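Side-chain contacts in transcriptional regulator (PDB 7DWM), which probably binds DNA to regulate transcription and holds the signal molecule 3,5-dimethylpyrazin-2-ol in its PAS-fold part: residues R190-E193 / H194-R198; L167-F170 / F171-G175. All coordinates share one frame; numbering follows the deposited sequence.

Contact 1. Residues R190-E193 / H194-R198; sequences RTIE and HAIER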
loop_
_atom_site.group_PDB
_atom_site.type_symbol
_atom_site.label_atom_id
_atom_site.label_comp_id
_atom_site.label_asym_id
_atom_site.label_seq_id
_atom_site.Cartn_x
_atom_site.Cartn_y
_atom_site.Cartn_z
ATOM N N ARG A 190 -1.061 15.602 -32.808
ATOM C CA ARG A 190 -1.763 16.904 -32.855
ATOM C C ARG A 190 -3.012 16.820 -31.983
ATOM O O ARG A 190 -3.255 17.743 -31.240
ATOM C CB ARG A 190 -2.268 17.172 -34.271
ATOM C CG ARG A 190 -1.233 17.742 -35.225
ATOM C CD ARG A 190 -1.773 17.821 -36.643
ATOM N NE ARG A 190 -2.571 16.672 -37.049
ATOM C CZ ARG A 190 -2.214 15.783 -37.970
ATOM N NH1 ARG A 190 -3.013 14.771 -38.254
ATOM N NH2 ARG A 190 -1.061 15.899 -38.598
ATOM N N THR A 191 -3.759 15.732 -32.072
ATOM C CA THR A 191 -4.983 15.584 -31.264
ATOM C C THR A 191 -4.630 15.686 -29.784
ATOM O O THR A 191 -5.305 16.407 -29.084
ATOM C CB THR A 191 -5.689 14.278 -31.614
ATOM O OG1 THR A 191 -6.110 14.439 -32.961
ATOM C CG2 THR A 191 -6.882 14.012 -30.735
ATOM N N ILE A 192 -3.595 14.987 -29.348
ATOM C CA ILE A 192 -3.209 15.001 -27.943
ATOM C C ILE A 192 -2.706 16.385 -27.561
ATOM O O ILE A 192 -2.929 16.858 -26.440
ATOM C CB ILE A 192 -2.154 13.910 -27.671
ATOM C CG1 ILE A 192 -2.759 12.520 -27.879
ATOM C CG2 ILE A 192 -1.567 14.049 -26.268
ATOM C CD1 ILE A 192 -3.863 12.174 -26.908
ATOM N N GLU A 193 -2.021 17.058 -28.488
ATOM C CA GLU A 193 -1.545 18.413 -28.227
ATOM C C GLU A 193 -2.710 19.382 -28.042
ATOM O O GLU A 193 -2.665 20.255 -27.167
ATOM C CB GLU A 193 -0.635 18.868 -29.368
ATOM C CG GLU A 193 0.566 19.685 -28.927
ATOM C CD GLU A 193 1.595 18.860 -28.181
ATOM O OE1 GLU A 193 2.254 18.009 -28.816
ATOM O OE2 GLU A 193 1.743 19.065 -26.959
ATOM N N HIS A 194 -3.757 19.246 -28.861
ATOM C CA HIS A 194 -4.967 20.045 -28.663
ATOM C C HIS A 194 -5.585 19.781 -27.292
ATOM O O HIS A 194 -6.014 20.716 -26.596
ATOM C CB HIS A 194 -5.983 19.737 -29.764
ATOM C CG HIS A 194 -5.641 20.330 -31.094
ATOM N ND1 HIS A 194 -5.151 21.611 -31.236
ATOM C CD2 HIS A 194 -5.720 19.817 -32.345
ATOM C CE1 HIS A 194 -4.943 21.860 -32.517
ATOM N NE2 HIS A 194 -5.280 20.789 -33.211
ATOM N N ALA A 195 -5.641 18.508 -26.891
ATOM C CA ALA A 195 -6.178 18.174 -25.573
ATOM C C ALA A 195 -5.357 18.816 -24.459
ATOM O O ALA A 195 -5.914 19.344 -23.486
ATOM C CB ALA A 195 -6.233 16.658 -25.394
ATOM N N ILE A 196 -4.028 18.771 -24.582
ATOM C CA ILE A 196 -3.158 19.389 -23.583
ATOM C C ILE A 196 -3.378 20.894 -23.541
ATOM O O ILE A 196 -3.361 21.508 -22.469
ATOM C CB ILE A 196 -1.684 19.042 -23.859
ATOM C CG1 ILE A 196 -1.449 17.542 -23.693
ATOM C CG2 ILE A 196 -0.767 19.817 -22.921
ATOM C CD1 ILE A 196 -0.072 17.100 -24.117
ATOM N N GLU A 197 -3.569 21.514 -24.707
ATOM C CA GLU A 197 -3.838 22.948 -24.741
ATOM C C GLU A 197 -5.117 23.282 -23.983
ATOM O O GLU A 197 -5.153 24.234 -23.191
ATOM C CB GLU A 197 -3.929 23.427 -26.190
ATOM C CG GLU A 197 -4.514 24.819 -26.350
ATOM C CD GLU A 197 -3.468 25.910 -26.224
ATOM O OE1 GLU A 197 -3.835 27.101 -26.307
ATOM O OE2 GLU A 197 -2.278 25.575 -26.044
ATOM N N ARG A 198 -6.168 22.481 -24.181
ATOM C CA ARG A 198 -7.426 22.781 -23.503
ATOM C C ARG A 198 -7.329 22.520 -22.001
ATOM O O ARG A 198 -7.894 23.275 -21.200
ATOM C CB ARG A 198 -8.565 21.969 -24.118
ATOM C CG ARG A 198 -9.153 22.607 -25.364
ATOM C CD ARG A 198 -10.387 21.870 -25.848
ATOM N NE ARG A 198 -10.112 21.087 -27.047
ATOM C CZ ARG A 198 -9.729 19.816 -27.036
ATOM N NH1 ARG A 198 -9.499 19.184 -28.179
ATOM N NH2 ARG A 198 -9.578 19.174 -25.883
#
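Ile-192 and Ile-196, one helical turn apart, keep the same first torsion: in each, CG1 lies beside the backbone N and CG2 anti to it (chi1 -66° in Ile-192). The two chains part at the next bond. Ile-196 runs on extended (chi2 173°), and its CD1 reaches back to CG2 of Ile-192 at 4.0 Å, the apolar touch between their side chains. CD1 of Ile-196 also passes 3.9 Å from OE2 of Glu-193, whose chain folds at chi2 and brings the carboxylate across Ile-196. That carboxylate is taken up by a salt bridge to Lys-208. His-194 places CG beside its own N, and the imidazole slants past Arg-190 O, the carbonyl that accepts the bond from the backbone N of His-194; ring atom CD2 is 3.4 Å from Arg-190 O. The bonds beneath are regular i to i+4 helix bonds. His-194 N to Arg-190 O is 2.9 Å and fairly straight (162° at the hydrogen), Ile-196 N to Ile-192 O is 2.9 Å, and Glu-197 N gives to Glu-193 O, also at 2.9 Å. Ile-192 packs on Ile-181, Ala-182 and Leu-185 of helix 178-185, and both isoleucines touch Val-168 of helix 163-172. Arg-198 is salt-bridged to Glu-165, and Glu-197 to Arg-200. In a LuxR-type helix-turn-helix, helix 189-203 probably corresponds to the recognition helix. This part of the helix is amphipathic: Ile-192, Ala-195 and Ile-196 are buried, whereas Arg-190, His-194, Glu-197 and Arg-198 stay exposed. This split is consistent with a helix held in its domain by hydrocarbon, with an exposed polar side that could face DNA, although no DNA is present to confirm it.

Contact 2. Residues L167-F170 / F171-G175; sequences LVLF and FLLRG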
loop_
_atom_site.group_PDB
_atom_site.type_symbol
_atom_site.label_atom_id
_atom_site.label_comp_id
_atom_site.label_asym_id
_atom_site.label_seq_id
_atom_site.Cartn_x
_atom_site.Cartn_y
_atom_site.Cartn_z
ATOM N N LEU A 167 -7.776 11.498 -18.963
ATOM C CA LEU A 167 -6.782 10.490 -19.335
ATOM C C LEU A 167 -5.445 11.142 -19.684
ATOM O O LEU A 167 -4.375 10.718 -19.212
ATOM C CB LEU A 167 -7.294 9.667 -20.516
ATOM C CG LEU A 167 -7.761 8.237 -20.244
ATOM C CD1 LEU A 167 -9.068 8.243 -19.476
ATOM C CD2 LEU A 167 -7.919 7.471 -21.545
ATOM N N VAL A 168 -5.496 12.171 -20.534
ATOM C CA VAL A 168 -4.288 12.866 -20.963
ATOM C C VAL A 168 -3.542 13.425 -19.760
ATOM O O VAL A 168 -2.315 13.323 -19.678
ATOM C CB VAL A 168 -4.636 13.971 -21.980
ATOM C CG1 VAL A 168 -3.436 14.877 -22.219
ATOM C CG2 VAL A 168 -5.106 13.354 -23.287
ATOM N N LEU A 169 -4.264 14.015 -18.806
ATOM C CA LEU A 169 -3.602 14.584 -17.637
ATOM C C LEU A 169 -3.044 13.498 -16.723
ATOM O O LEU A 169 -1.952 13.657 -16.164
ATOM C CB LEU A 169 -4.569 15.489 -16.872
ATOM C CG LEU A 169 -3.927 16.273 -15.726
ATOM C CD1 LEU A 169 -2.883 17.215 -16.287
ATOM C CD2 LEU A 169 -4.980 17.034 -14.943
ATOM N N PHE A 170 -3.792 12.404 -16.534
ATOM C CA PHE A 170 -3.285 11.266 -15.773
ATOM C C PHE A 170 -1.927 10.826 -16.294
ATOM O O PHE A 170 -0.997 10.580 -15.517
ATOM C CB PHE A 170 -4.283 10.102 -15.831
ATOM C CG PHE A 170 -3.911 8.930 -14.953
ATOM C CD1 PHE A 170 -3.111 7.904 -15.435
ATOM C CD2 PHE A 170 -4.364 8.859 -13.645
ATOM C CE1 PHE A 170 -2.768 6.835 -14.627
ATOM C CE2 PHE A 170 -4.025 7.791 -12.834
ATOM C CZ PHE A 170 -3.227 6.780 -13.325
ATOM N N PHE A 171 -1.789 10.728 -17.615
ATOM C CA PHE A 171 -0.513 10.257 -18.143
ATOM C C PHE A 171 0.530 11.368 -18.248
ATOM O O PHE A 171 1.731 11.081 -18.209
ATOM C CB PHE A 171 -0.732 9.551 -19.478
ATOM C CG PHE A 171 -1.387 8.209 -19.328
ATOM C CD1 PHE A 171 -0.781 7.215 -18.576
ATOM C CD2 PHE A 171 -2.619 7.950 -19.902
ATOM C CE1 PHE A 171 -1.383 5.981 -18.414
ATOM C CE2 PHE A 171 -3.223 6.718 -19.748
ATOM C CZ PHE A 171 -2.605 5.732 -19.003
ATOM N N LEU A 172 0.105 12.627 -18.377
ATOM C CA LEU A 172 1.047 13.742 -18.331
ATOM C C LEU A 172 1.733 13.817 -16.973
ATOM O O LEU A 172 2.960 13.943 -16.887
ATOM C CB LEU A 172 0.320 15.053 -18.633
ATOM C CG LEU A 172 0.275 15.588 -20.066
ATOM C CD1 LEU A 172 -0.015 17.076 -20.027
ATOM C CD2 LEU A 172 1.571 15.310 -20.818
ATOM N N LEU A 173 0.947 13.748 -15.895
ATOM C CA LEU A 173 1.487 13.757 -14.540
ATOM C C LEU A 173 2.349 12.540 -14.230
ATOM O O LEU A 173 2.979 12.506 -13.167
ATOM C CB LEU A 173 0.341 13.842 -13.529
ATOM C CG LEU A 173 -0.508 15.111 -13.577
ATOM C CD1 LEU A 173 -1.711 14.991 -12.654
ATOM C CD2 LEU A 173 0.331 16.322 -13.213
ATOM N N ARG A 174 2.390 11.544 -15.116
ATOM C CA ARG A 174 3.118 10.305 -14.875
ATOM C C ARG A 174 4.286 10.123 -15.842
ATOM O O ARG A 174 4.669 8.993 -16.159
ATOM C CB ARG A 174 2.170 9.109 -14.942
ATOM C CG ARG A 174 1.725 8.605 -13.575
ATOM C CD ARG A 174 0.247 8.236 -13.554
ATOM N NE ARG A 174 -0.292 8.221 -12.196
ATOM C CZ ARG A 174 -1.143 9.125 -11.722
ATOM N NH1 ARG A 174 -1.562 10.114 -12.502
ATOM N NH2 ARG A 174 -1.579 9.042 -10.472
ATOM N N GLY A 175 4.851 11.228 -16.327
ATOM C CA GLY A 175 6.087 11.207 -17.083
ATOM C C GLY A 175 5.971 10.900 -18.560
ATOM O O GLY A 175 7.007 10.785 -19.229
#
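Phe-171 offers the face of its ring to the edge of Phe-170 in a T-shaped pair, planes at 88° and centroids 5.3 Å apart, while its N bonds to Leu-167 O at 3.0 Å. Leu-172 N continues the helix to Val-168 O (2.8 Å), and its CG rests 4.3 Å from Val-168 CG1. Leu-173 closes the series with N to Leu-169 O at 2.9 Å, and its side chain crosses that of Leu-169 at an angle, CD1 4.0 Å from CG. Arg-174 then folds back along the helix, its guanidinium flat on Phe-170, planes 5° apart, with CZ 3.6 Å from the ring centroid, a stacked cation-pi contact, and CD adds a CH-pi touch on the same face. With CG anti to the backbone N (chi1 -174°), the Phe-170 ring lies beside its own carbonyl, where the guanidinium can reach both. NH1 gives a nearly straight bond of 3.1 Å to Phe-170 O, in the carbonyl plane and on a lone pair, fixing the guanidinium's rotation. Arg-174 NH2 bonds to Tyr-221 O, and Arg-174 NE is salt-bridged to Glu-135 of the second subunit. Gly-175, at positive phi, is the C-prime residue of a Schellman motif that ends the helix. All three guanidinium nitrogens have partners, and the charge meets the Phe-170 face, the Tyr-221 ring and a carboxylate of the second subunit, tying this helix end to the dimer interface.

In the fold
Contacts 1 and 2 lie 12 Å apart between centres, on neighbouring helices of the LuxR-family region, and meet through hydrocarbon. Val-168 is the shared piece: its CG1 is 3.6 Å from Ile-196 CG1, and its CG2 is 4.0 Å from Ile-192 CD1. Leu-172 CD1 joins in, 4.0 Å from Ile-196 CG1. Their surroundings differ. Residues 167-175 pack against the second subunit, whereas no other chain of the assembly touches 190-198. The helix of contact 2 thus stands between the dimer interface and the putative DNA-reading helix. Neither contact includes a residue of the 3,5-dimethylpyrazin-2-ol pocket, which lies in the PAS fold.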